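Local atomic coordinates of serine racemase (Enterococcus faecalis, PDB entry 4ECL), a protein that is a racemase of the alanine racemase fold, joining a TIM-type barrel to a mainly beta C-terminal domain. Residues Glu40-Gly45 with Ala223-Leu228; Gln102-Ile105 with Tyr109-Leu112; Ala122-Asp127 with Leu133-Glu138; Ser229-Lys234 with Thr345-Ala350. One frame throughout, in Å; residues are numbered along the deposited sequence.

Interaction 1: Glu40-Gly45 with Ala223-Leu228; sequences EAYGHG and ALYGVL. With SO4 (sulfate ion), chain G.
H44 lays its imidazole over one face of the Y225 ring in a face-to-face stack, planes 24° and centroids 4.2 Å apart; its CG lies anti to the carbonyl carbon (chi1 -70°), which places the ring over the phenol. Here helix 38-42, following barrel strand 32-36, meets the loop after barrel strand 217-220. Y225 CD1 sits above the middle of the imidazole, whereas H44 ND1 is displaced toward the rim of the phenol. Y42 crosses the Y225 side chain at about a right angle and the rings meet obliquely, planes at 33°, with Y42 CG 3.6 Å from Y225 CE2. A41 CB comes within 3.3 Å of Y225 OH, a hydroxyl whose hydrogen bond goes to V36 O. Residues 40-42 form a weakly bonded left-handed turn (positive phi and psi); after it H44 ND1 makes two weak bonds, to A41 O and Y42 O. Water 1 joins H44 NE2 to Y225 O. Y42 OH donates to O3 of a sulfate, 2.9 Å away, which S204 OG and the backbone N atoms of G221 and V222 also hold. The chemistry is thus a buried aromatic cluster without direct hydrogen bonds between the segments: carbonyls, water and anion serve its heteroatoms.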
loop_
_atom_site.group_PDB
_atom_site.type_symbol
_atom_site.label_atom_id
_atom_site.label_comp_id
_atom_site.label_asym_id
_atom_site.label_seq_id
_atom_site.Cartn_x
_atom_site.Cartn_y
_atom_site.Cartn_z
ATOM N N GLU A 40 -6.448 8.576 -1.853
ATOM C CA GLU A 40 -7.119 8.603 -0.567
ATOM C C GLU A 40 -6.688 9.798 0.268
ATOM O O GLU A 40 -6.445 9.658 1.474
ATOM C CB GLU A 40 -6.862 7.308 0.201
ATOM C CG GLU A 40 -7.654 6.143 -0.339
ATOM C CD GLU A 40 -9.143 6.354 -0.175
ATOM O OE1 GLU A 40 -9.547 7.040 0.796
ATOM O OE2 GLU A 40 -9.906 5.847 -1.025
ATOM N N ALA A 41 -6.589 10.955 -0.388
ATOM C CA ALA A 41 -6.117 12.190 0.239
ATOM C C ALA A 41 -4.789 11.949 0.941
ATOM O O ALA A 41 -4.669 12.141 2.159
ATOM C CB ALA A 41 -7.151 12.745 1.211
ATOM N N TYR A 42 -3.809 11.493 0.161
ATOM C CA TYR A 42 -2.483 11.177 0.673
ATOM C C TYR A 42 -2.582 10.253 1.879
ATOM O O TYR A 42 -1.843 10.411 2.862
ATOM C CB TYR A 42 -1.731 12.445 1.051
ATOM C CG TYR A 42 -1.196 13.253 -0.114
ATOM C CD1 TYR A 42 -1.997 13.567 -1.205
ATOM C CD2 TYR A 42 0.102 13.739 -0.097
ATOM C CE1 TYR A 42 -1.501 14.323 -2.277
ATOM C CE2 TYR A 42 0.606 14.509 -1.151
ATOM C CZ TYR A 42 -0.197 14.791 -2.242
ATOM O OH TYR A 42 0.310 15.551 -3.277
ATOM N N GLY A 43 -3.527 9.316 1.810
ATOM C CA GLY A 43 -3.685 8.289 2.827
ATOM C C GLY A 43 -4.570 8.683 3.999
ATOM O O GLY A 43 -4.876 7.860 4.851
ATOM N N HIS A 44 -5.004 9.938 4.029
ATOM C CA HIS A 44 -5.775 10.463 5.149
ATOM C C HIS A 44 -7.233 10.031 5.109
ATOM O O HIS A 44 -7.978 10.238 6.066
ATOM C CB HIS A 44 -5.700 11.994 5.159
ATOM C CG HIS A 44 -4.351 12.521 5.525
ATOM N ND1 HIS A 44 -3.246 12.350 4.723
ATOM C CD2 HIS A 44 -3.924 13.201 6.616
ATOM C CE1 HIS A 44 -2.194 12.898 5.304
ATOM N NE2 HIS A 44 -2.578 13.421 6.452
ATOM N N GLY A 45 -7.647 9.438 4.000
ATOM C CA GLY A 45 -9.048 9.106 3.813
ATOM C C GLY A 45 -9.737 10.161 2.971
ATOM O O GLY A 45 -10.000 11.264 3.438
ATOM N N ALA A 223 1.513 20.158 2.267
ATOM C CA ALA A 223 1.353 21.267 3.204
ATOM C C ALA A 223 -0.026 21.231 3.845
ATOM O O ALA A 223 -0.178 21.525 5.034
ATOM C CB ALA A 223 1.591 22.627 2.511
ATOM N N LEU A 224 -1.033 20.874 3.056
ATOM C CA LEU A 224 -2.393 20.808 3.571
ATOM C C LEU A 224 -2.482 19.801 4.723
ATOM O O LEU A 224 -3.262 19.974 5.667
ATOM C CB LEU A 224 -3.341 20.415 2.448
ATOM C CG LEU A 224 -4.822 20.276 2.783
ATOM C CD1 LEU A 224 -5.422 21.623 3.035
ATOM C CD2 LEU A 224 -5.573 19.544 1.674
ATOM N N TYR A 225 -1.658 18.765 4.653
ATOM C CA TYR A 225 -1.695 17.693 5.647
ATOM C C TYR A 225 -0.707 17.927 6.791
ATOM O O TYR A 225 -0.571 17.107 7.702
ATOM C CB TYR A 225 -1.477 16.337 4.961
ATOM C CG TYR A 225 -2.490 16.097 3.862
ATOM C CD1 TYR A 225 -3.838 15.931 4.162
ATOM C CD2 TYR A 225 -2.109 16.062 2.529
ATOM C CE1 TYR A 225 -4.779 15.720 3.169
ATOM C CE2 TYR A 225 -3.044 15.850 1.522
ATOM C CZ TYR A 225 -4.377 15.681 1.853
ATOM O OH TYR A 225 -5.320 15.481 0.864
ATOM N N GLY A 226 -0.016 19.056 6.737
ATOM C CA GLY A 226 0.780 19.514 7.864
ATOM C C GLY A 226 2.088 18.771 7.996
ATOM O O GLY A 226 2.691 18.711 9.071
ATOM N N VAL A 227 2.528 18.191 6.892
ATOM C CA VAL A 227 3.791 17.487 6.862
ATOM C C VAL A 227 4.613 18.061 5.719
ATOM O O VAL A 227 4.061 18.426 4.677
ATOM C CB VAL A 227 3.548 15.995 6.641
ATOM C CG1 VAL A 227 2.930 15.386 7.880
ATOM C CG2 VAL A 227 2.610 15.791 5.464
ATOM N N LEU A 228 5.921 18.173 5.901
ATOM C CA LEU A 228 6.760 18.535 4.769
ATOM C C LEU A 228 7.586 17.341 4.289
ATOM O O LEU A 228 8.224 16.661 5.092
ATOM C CB LEU A 228 7.627 19.760 5.075
ATOM C CG LEU A 228 6.830 21.063 5.211
ATOM C CD1 LEU A 228 7.762 22.262 5.098
ATOM C CD2 LEU A 228 5.699 21.154 4.179
HETATM S S SO4 G . 2.522 18.581 -3.186
HETATM O O1 SO4 G . 2.024 18.233 -4.522
HETATM O O2 SO4 G . 1.840 19.788 -2.719
HETATM O O3 SO4 G . 2.234 17.461 -2.293
HETATM O O4 SO4 G . 3.965 18.789 -3.241
HETATM O O HOH W 1 -0.777 14.393 8.240
#

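Interaction 2: Gln102-Ile105 with Tyr109-Leu112; sequences QTLI and YSLL
Y109 of helix 107-114 lies against Q102-I105, the end of strand 101-104 and the residue after it, within a beta-alpha-beta unit of the TIM-type barrel. Its CB starts 3.7 Å from I105 CG1. With CG anti to the backbone N (chi1 176°), the ring extends from the helix toward the strand. Y109 CG is the ring atom nearest I105 CG1, at 3.6 Å, and I105 CD1 stands over one face; the two side chains cross at about a right angle. I105 carries CG1 between its own N and carbonyl carbon (chi1 62°), which presents that branch to the ring. Further out, Y109 CD2 passes the backbone N of I105, and CE2 comes 3.6 Å from T103 O. At the tip, OH lies 3.4 Å from Q102 NE2, too poorly angled for a hydrogen bond; its bonded partner is T87 O. The Q102 amide is fixed independently: NE2 donates to T103 O at 2.9 Å and also to G85 O, while OE1 pairs with T87 OG1. Y86 meets the Y109 ring as well, and I105 touches V252 of the second subunit. One residue along the helix, S110 turns its hydroxyl over the L104 side chain. There S110 OG is bonded to D106 O and stands 3.4 Å from L104 CB.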
loop_
_atom_site.group_PDB
_atom_site.type_symbol
_atom_site.label_atom_id
_atom_site.label_comp_id
_atom_site.label_asym_id
_atom_site.label_seq_id
_atom_site.Cartn_x
_atom_site.Cartn_y
_atom_site.Cartn_z
ATOM N N GLN A 102 -11.232 18.012 -16.909
ATOM C CA GLN A 102 -10.183 17.106 -17.379
ATOM C C GLN A 102 -8.901 17.827 -17.777
ATOM O O GLN A 102 -8.947 18.872 -18.433
ATOM C CB GLN A 102 -10.695 16.278 -18.558
ATOM C CG GLN A 102 -9.646 15.378 -19.187
ATOM C CD GLN A 102 -9.113 14.354 -18.217
ATOM O OE1 GLN A 102 -9.880 13.740 -17.475
ATOM N NE2 GLN A 102 -7.795 14.169 -18.203
ATOM N N THR A 103 -7.752 17.276 -17.386
ATOM C CA THR A 103 -6.474 17.815 -17.856
ATOM C C THR A 103 -6.203 17.402 -19.309
ATOM O O THR A 103 -6.263 16.219 -19.646
ATOM C CB THR A 103 -5.299 17.320 -17.007
ATOM O OG1 THR A 103 -5.369 17.898 -15.698
ATOM C CG2 THR A 103 -3.968 17.690 -17.658
ATOM N N LEU A 104 -5.906 18.383 -20.163
ATOM C CA LEU A 104 -5.476 18.105 -21.534
ATOM C C LEU A 104 -3.985 17.780 -21.540
ATOM O O LEU A 104 -3.139 18.668 -21.440
ATOM C CB LEU A 104 -5.773 19.303 -22.444
ATOM C CG LEU A 104 -7.257 19.653 -22.509
ATOM C CD1 LEU A 104 -7.506 20.805 -23.470
ATOM C CD2 LEU A 104 -8.063 18.418 -22.919
ATOM N N ILE A 105 -3.664 16.502 -21.663
ATOM C CA ILE A 105 -2.293 16.069 -21.467
ATOM C C ILE A 105 -1.408 16.264 -22.688
ATOM O O ILE A 105 -0.187 16.351 -22.542
ATOM C CB ILE A 105 -2.224 14.606 -21.027
ATOM C CG1 ILE A 105 -2.808 13.697 -22.115
ATOM C CG2 ILE A 105 -2.927 14.435 -19.681
ATOM C CD1 ILE A 105 -2.465 12.228 -21.931
ATOM N N TYR A 109 -4.430 13.938 -27.665
ATOM C CA TYR A 109 -5.420 13.580 -26.657
ATOM C C TYR A 109 -6.606 14.534 -26.736
ATOM O O TYR A 109 -7.769 14.107 -26.760
ATOM C CB TYR A 109 -4.805 13.618 -25.261
ATOM C CG TYR A 109 -5.805 13.353 -24.159
ATOM C CD1 TYR A 109 -6.229 12.058 -23.868
ATOM C CD2 TYR A 109 -6.338 14.399 -23.419
ATOM C CE1 TYR A 109 -7.151 11.817 -22.857
ATOM C CE2 TYR A 109 -7.257 14.168 -22.414
ATOM C CZ TYR A 109 -7.659 12.880 -22.135
ATOM O OH TYR A 109 -8.583 12.670 -21.136
ATOM N N SER A 110 -6.292 15.825 -26.799
ATOM C CA SER A 110 -7.302 16.868 -26.840
ATOM C C SER A 110 -8.276 16.675 -27.999
ATOM O O SER A 110 -9.486 16.851 -27.845
ATOM C CB SER A 110 -6.634 18.235 -26.942
ATOM O OG SER A 110 -5.924 18.536 -25.754
ATOM N N LEU A 111 -7.740 16.302 -29.157
ATOM C CA LEU A 111 -8.560 16.104 -30.346
ATOM C C LEU A 111 -9.489 14.920 -30.162
ATOM O O LEU A 111 -10.686 15.012 -30.443
ATOM C CB LEU A 111 -7.675 15.883 -31.572
ATOM C CG LEU A 111 -6.896 17.098 -32.076
ATOM C CD1 LEU A 111 -6.155 16.735 -33.350
ATOM C CD2 LEU A 111 -7.815 18.290 -32.328
ATOM N N LEU A 112 -8.921 13.819 -29.673
ATOM C CA LEU A 112 -9.648 12.573 -29.466
ATOM C C LEU A 112 -10.776 12.701 -28.443
ATOM O O LEU A 112 -11.852 12.116 -28.612
ATOM C CB LEU A 112 -8.675 11.473 -29.041
ATOM C CG LEU A 112 -9.196 10.037 -28.974
ATOM C CD1 LEU A 112 -9.846 9.639 -30.282
ATOM C CD2 LEU A 112 -8.056 9.090 -28.653
#

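Interaction 3: Ala122-Asp127 with Leu133-Glu138; sequences AHIKID and LGFSTE
I124 holds CG1 anti to its backbone N (chi1 177°) and continues extended to CD1, while F135 swings its ring beside its own N (chi1 -74°), so that the methyl meets the ring face. This CH-pi contact belongs to a short parallel pairing of strand 120-127 with 135-136 in the barrel domain. I124 CD1 lies almost on the ring normal, 7° off it, and only 3.5 Å from F135 CE1; L104, S110 and I143 also pack on the phenylalanine. Two backbone bonds set the register: F135 N donates to K125 O at 2.9 Å, and D127 N to F135 O at 2.7 Å. G134 lets the chain pass close here, its CA 3.4 Å from K125 O, and the extended K125 side chain runs on beside it toward L133, where CD is 4.2 Å from L133 CB. D127 presents its CB to L133 O at 3.6 Å, while its OD1 accepts from the N atoms of G129 and H131. R255 of the second subunit bonds G134 O, bringing the dimer partner to this edge. Past the pairing, water 3 donates to D127 O and accepts from T137 N, and T137 CG2 sits 3.5 Å from D127 O.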
loop_
_atom_site.group_PDB
_atom_site.type_symbol
_atom_site.label_atom_id
_atom_site.label_comp_id
_atom_site.label_asym_id
_atom_site.label_seq_id
_atom_site.Cartn_x
_atom_site.Cartn_y
_atom_site.Cartn_z
ATOM N N ALA A 122 -12.182 21.753 -19.157
ATOM C CA ALA A 122 -10.805 21.279 -19.156
ATOM C C ALA A 122 -9.795 22.305 -18.693
ATOM O O ALA A 122 -10.057 23.505 -18.721
ATOM C CB ALA A 122 -10.432 20.793 -20.562
ATOM N N HIS A 123 -8.634 21.823 -18.269
ATOM C CA HIS A 123 -7.473 22.688 -18.078
ATOM C C HIS A 123 -6.380 22.119 -18.956
ATOM O O HIS A 123 -6.123 20.908 -18.924
ATOM C CB HIS A 123 -6.974 22.693 -16.633
ATOM C CG HIS A 123 -7.846 23.447 -15.687
ATOM N ND1 HIS A 123 -7.375 23.962 -14.497
ATOM C CD2 HIS A 123 -9.160 23.769 -15.741
ATOM C CE1 HIS A 123 -8.360 24.570 -13.861
ATOM N NE2 HIS A 123 -9.455 24.467 -14.595
ATOM N N ILE A 124 -5.736 22.976 -19.747
ATOM C CA ILE A 124 -4.646 22.489 -20.584
ATOM C C ILE A 124 -3.352 22.490 -19.779
ATOM O O ILE A 124 -3.070 23.428 -19.037
ATOM C CB ILE A 124 -4.500 23.294 -21.905
ATOM C CG1 ILE A 124 -3.298 22.793 -22.705
ATOM C CG2 ILE A 124 -4.366 24.780 -21.616
ATOM C CD1 ILE A 124 -3.284 23.292 -24.185
ATOM N N LYS A 125 -2.583 21.417 -19.904
ATOM C CA LYS A 125 -1.328 21.321 -19.187
ATOM C C LYS A 125 -0.185 21.674 -20.109
ATOM O O LYS A 125 -0.155 21.258 -21.269
ATOM C CB LYS A 125 -1.128 19.908 -18.600
ATOM C CG LYS A 125 0.138 19.797 -17.749
ATOM C CD LYS A 125 0.118 18.629 -16.774
ATOM C CE LYS A 125 1.286 18.746 -15.786
ATOM N NZ LYS A 125 1.242 17.732 -14.690
ATOM N N ILE A 126 0.766 22.442 -19.606
ATOM C CA ILE A 126 1.919 22.788 -20.423
ATOM C C ILE A 126 3.149 22.137 -19.829
ATOM O O ILE A 126 3.421 22.293 -18.647
ATOM C CB ILE A 126 2.164 24.313 -20.451
ATOM C CG1 ILE A 126 0.878 25.079 -20.784
ATOM C CG2 ILE A 126 3.259 24.655 -21.458
ATOM C CD1 ILE A 126 0.433 24.921 -22.232
ATOM N N ASP A 127 3.899 21.406 -20.637
ATOM C CA ASP A 127 5.145 20.840 -20.143
ATOM C C ASP A 127 6.207 21.923 -20.197
ATOM O O ASP A 127 6.544 22.411 -21.282
ATOM C CB ASP A 127 5.568 19.622 -20.981
ATOM C CG ASP A 127 7.007 19.185 -20.708
ATOM O OD1 ASP A 127 7.547 19.507 -19.625
ATOM O OD2 ASP A 127 7.607 18.511 -21.580
ATOM N N LEU A 133 3.705 14.749 -18.659
ATOM C CA LEU A 133 2.494 15.144 -19.363
ATOM C C LEU A 133 2.572 16.612 -19.769
ATOM O O LEU A 133 3.336 17.384 -19.177
ATOM C CB LEU A 133 1.258 14.928 -18.501
ATOM C CG LEU A 133 1.064 13.570 -17.818
ATOM C CD1 LEU A 133 0.009 13.724 -16.688
ATOM C CD2 LEU A 133 0.645 12.520 -18.783
ATOM N N GLY A 134 1.783 16.984 -20.781
ATOM C CA GLY A 134 1.639 18.378 -21.161
ATOM C C GLY A 134 2.060 18.677 -22.586
ATOM O O GLY A 134 2.884 17.962 -23.169
ATOM N N PHE A 135 1.470 19.739 -23.139
ATOM C CA PHE A 135 1.844 20.290 -24.441
ATOM C C PHE A 135 3.248 20.879 -24.340
ATOM O O PHE A 135 3.568 21.524 -23.351
ATOM C CB PHE A 135 0.900 21.435 -24.806
ATOM C CG PHE A 135 -0.482 21.005 -25.222
ATOM C CD1 PHE A 135 -1.305 20.305 -24.360
ATOM C CD2 PHE A 135 -0.977 21.355 -26.479
ATOM C CE1 PHE A 135 -2.586 19.934 -24.738
ATOM C CE2 PHE A 135 -2.262 20.990 -26.870
ATOM C CZ PHE A 135 -3.070 20.280 -25.997
ATOM N N SER A 136 4.073 20.702 -25.366
ATOM C CA SER A 136 5.421 21.270 -25.358
ATOM C C SER A 136 5.371 22.777 -25.572
ATOM O O SER A 136 4.431 23.288 -26.167
ATOM C CB SER A 136 6.293 20.612 -26.425
ATOM O OG SER A 136 6.499 19.243 -26.111
ATOM N N THR A 137 6.374 23.489 -25.071
ATOM C CA THR A 137 6.397 24.939 -25.209
ATOM C C THR A 137 6.705 25.347 -26.644
ATOM O O THR A 137 6.418 26.475 -27.040
ATOM C CB THR A 137 7.419 25.601 -24.271
ATOM O OG1 THR A 137 8.695 24.972 -24.431
ATOM C CG2 THR A 137 6.973 25.483 -22.828
ATOM N N GLU A 138 7.294 24.434 -27.412
ATOM C CA GLU A 138 7.577 24.693 -28.821
ATOM C C GLU A 138 6.264 24.814 -29.562
ATOM O O GLU A 138 5.997 25.818 -30.211
ATOM C CB GLU A 138 8.371 23.548 -29.446
ATOM C CG GLU A 138 9.222 22.754 -28.483
ATOM C CD GLU A 138 10.618 23.317 -28.341
ATOM O OE1 GLU A 138 10.752 24.559 -28.305
ATOM O OE2 GLU A 138 11.580 22.516 -28.278
HETATM O O HOH W 2 5.366 17.515 -17.841
HETATM O O HOH W 3 8.346 21.899 -23.100
#

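Interaction 4: Ser229-Lys234 with Thr345-Ala350; sequences SSTNDK and TAPMVA
The first turn of helix 346-352 meets the loop between strands 217-220 and 245-257 where P347 faces T231. It is a small van der Waals contact at the surface, without a hydrogen bond between the segments: T231 CG2 rests 3.6 Å from P347 CB. T231 directs its CB toward the helix, and its first torsion (chi1 37°) puts OG1 between the backbone N and the carbonyl carbon, with CG2 beside the N. As modelled, the methyl is the closer branch, while T231 OG1 stays 4.1 Å from the same proline carbon; T231 is poorly ordered, as are the two residues after it, so details at this end deserve caution. The two side chains cross at about a right angle. S230 adds a looser approach, its carbonyl O 4.4 Å from P347 CB, with its CB directed away from the helix. Just before it, S229 OG is hydrogen-bonded to N358 ND2, which ties this part of the loop to helix 357-362. That same helix touches P347 through T357.

On the helix side T345 is the N-cap: its OG1 accepts from the N of M348, a selenomethionine, over 3.2 Å at a nearly straight 161°. V349 N bonds to T345 O at 3.0 Å and A350 N to A346 O at 2.9 Å, continuing the helix. P347 has no N-H to offer, and none is required within this opening turn. The arrangement is that of a threonine N-capped helix with proline in its first turn.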
loop_
_atom_site.group_PDB
_atom_site.type_symbol
_atom_site.label_atom_id
_atom_site.label_comp_id
_atom_site.label_asym_id
_atom_site.label_seq_id
_atom_site.Cartn_x
_atom_site.Cartn_y
_atom_site.Cartn_z
ATOM N N SER A 229 7.553 17.107 2.977
ATOM C CA SER A 229 8.125 15.919 2.315
ATOM C C SER A 229 9.421 15.364 2.925
ATOM O O SER A 229 9.690 14.156 2.847
ATOM C CB SER A 229 8.323 16.186 0.812
ATOM O OG SER A 229 7.084 16.402 0.151
ATOM N N SER A 230 10.211 16.258 3.518
ATOM C CA SER A 230 11.408 15.884 4.258
ATOM C C SER A 230 11.607 16.808 5.454
ATOM O O SER A 230 10.742 17.629 5.774
ATOM C CB SER A 230 12.644 15.932 3.355
ATOM O OG SER A 230 12.570 14.946 2.337
ATOM N N THR A 231 12.759 16.668 6.100
ATOM C CA THR A 231 13.122 17.485 7.253
ATOM C C THR A 231 14.631 17.732 7.240
ATOM O O THR A 231 15.402 16.793 7.047
ATOM C CB THR A 231 12.720 16.789 8.584
ATOM O OG1 THR A 231 12.923 15.371 8.482
ATOM C CG2 THR A 231 11.257 17.062 8.917
ATOM N N ASN A 232 15.065 18.980 7.417
ATOM C CA ASN A 232 14.190 20.139 7.551
ATOM C C ASN A 232 14.660 21.267 6.634
ATOM O O ASN A 232 15.616 21.979 6.962
ATOM C CB ASN A 232 14.193 20.656 8.995
ATOM C CG ASN A 232 13.703 19.627 9.995
ATOM O OD1 ASN A 232 12.508 19.549 10.290
ATOM N ND2 ASN A 232 14.626 18.832 10.530
ATOM N N ASP A 233 14.001 21.436 5.490
ATOM C CA ASP A 233 14.343 22.536 4.592
ATOM C C ASP A 233 13.892 23.869 5.167
ATOM O O ASP A 233 12.802 23.970 5.740
ATOM C CB ASP A 233 13.714 22.348 3.207
ATOM C CG ASP A 233 13.888 23.577 2.313
ATOM O OD1 ASP A 233 14.989 24.172 2.318
ATOM O OD2 ASP A 233 12.922 23.957 1.610
ATOM N N LYS A 234 14.733 24.888 5.015
ATOM C CA LYS A 234 14.317 26.254 5.297
ATOM C C LYS A 234 13.642 26.846 4.063
ATOM O O LYS A 234 14.314 27.325 3.147
ATOM C CB LYS A 234 15.507 27.121 5.711
ATOM C CG LYS A 234 15.109 28.524 6.151
ATOM C CD LYS A 234 15.763 28.889 7.474
ATOM C CE LYS A 234 15.476 27.830 8.532
ATOM N NZ LYS A 234 16.190 28.113 9.810
ATOM N N THR A 345 6.988 12.063 14.193
ATOM C CA THR A 345 6.305 12.660 13.045
ATOM C C THR A 345 6.408 11.816 11.777
ATOM O O THR A 345 7.342 11.018 11.616
ATOM C CB THR A 345 6.846 14.062 12.731
ATOM O OG1 THR A 345 8.126 13.951 12.101
ATOM C CG2 THR A 345 6.982 14.866 14.016
ATOM N N ALA A 346 5.441 11.996 10.882
ATOM C CA ALA A 346 5.489 11.334 9.588
ATOM C C ALA A 346 6.822 11.577 8.866
ATOM O O ALA A 346 7.406 10.639 8.348
ATOM C CB ALA A 346 4.298 11.728 8.719
ATOM N N PRO A 347 7.325 12.826 8.844
ATOM C CA PRO A 347 8.636 12.935 8.190
ATOM C C PRO A 347 9.760 12.123 8.846
ATOM O O PRO A 347 10.589 11.579 8.111
ATOM C CB PRO A 347 8.938 14.439 8.249
ATOM C CG PRO A 347 7.603 15.076 8.253
ATOM C CD PRO A 347 6.704 14.150 9.042
HETATM N N MSE A 348 9.783 12.029 10.175
HETATM C CA MSE A 348 10.797 11.236 10.864
HETATM C C MSE A 348 10.701 9.755 10.462
HETATM O O MSE A 348 11.716 9.070 10.254
HETATM C CB MSE A 348 10.637 11.368 12.397
HETATM C CG MSE A 348 11.042 12.730 12.969
HETATM SE SE MSE A 348 10.299 13.067 14.769
HETATM C CE MSE A 348 11.379 11.810 15.801
ATOM N N VAL A 349 9.472 9.262 10.365
ATOM C CA VAL A 349 9.252 7.866 10.043
ATOM C C VAL A 349 9.662 7.628 8.595
ATOM O O VAL A 349 10.257 6.604 8.282
ATOM C CB VAL A 349 7.783 7.435 10.305
ATOM C CG1 VAL A 349 7.508 6.031 9.775
ATOM C CG2 VAL A 349 7.476 7.488 11.801
ATOM N N ALA A 350 9.369 8.599 7.727
ATOM C CA ALA A 350 9.681 8.470 6.320
ATOM C C ALA A 350 11.195 8.487 6.140
ATOM O O ALA A 350 11.739 7.738 5.337
ATOM C CB ALA A 350 9.015 9.574 5.524
#

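From the N terminus, the chain passes through 40-45 early in the barrel domain and meets it again at 223-228, so interaction 1 closes a long loop. Interactions 2 and 3 both fall within that loop, one after the other, each closing a short one. They touch: strands 101-104 and 120-127 are neighbours in the parallel sheet, and S110 OG and F135 CZ are 3.4 Å apart. Interaction 4 opens directly after interaction 1 closes and spans 229-234 to 345-350, reaching from the loop after the barrel strands to the C-terminal domain. L228 O and P347 CG, 3.6 Å apart, join interactions 1 and 4, whereas the centres of 2 and 4 lie 36 Å apart.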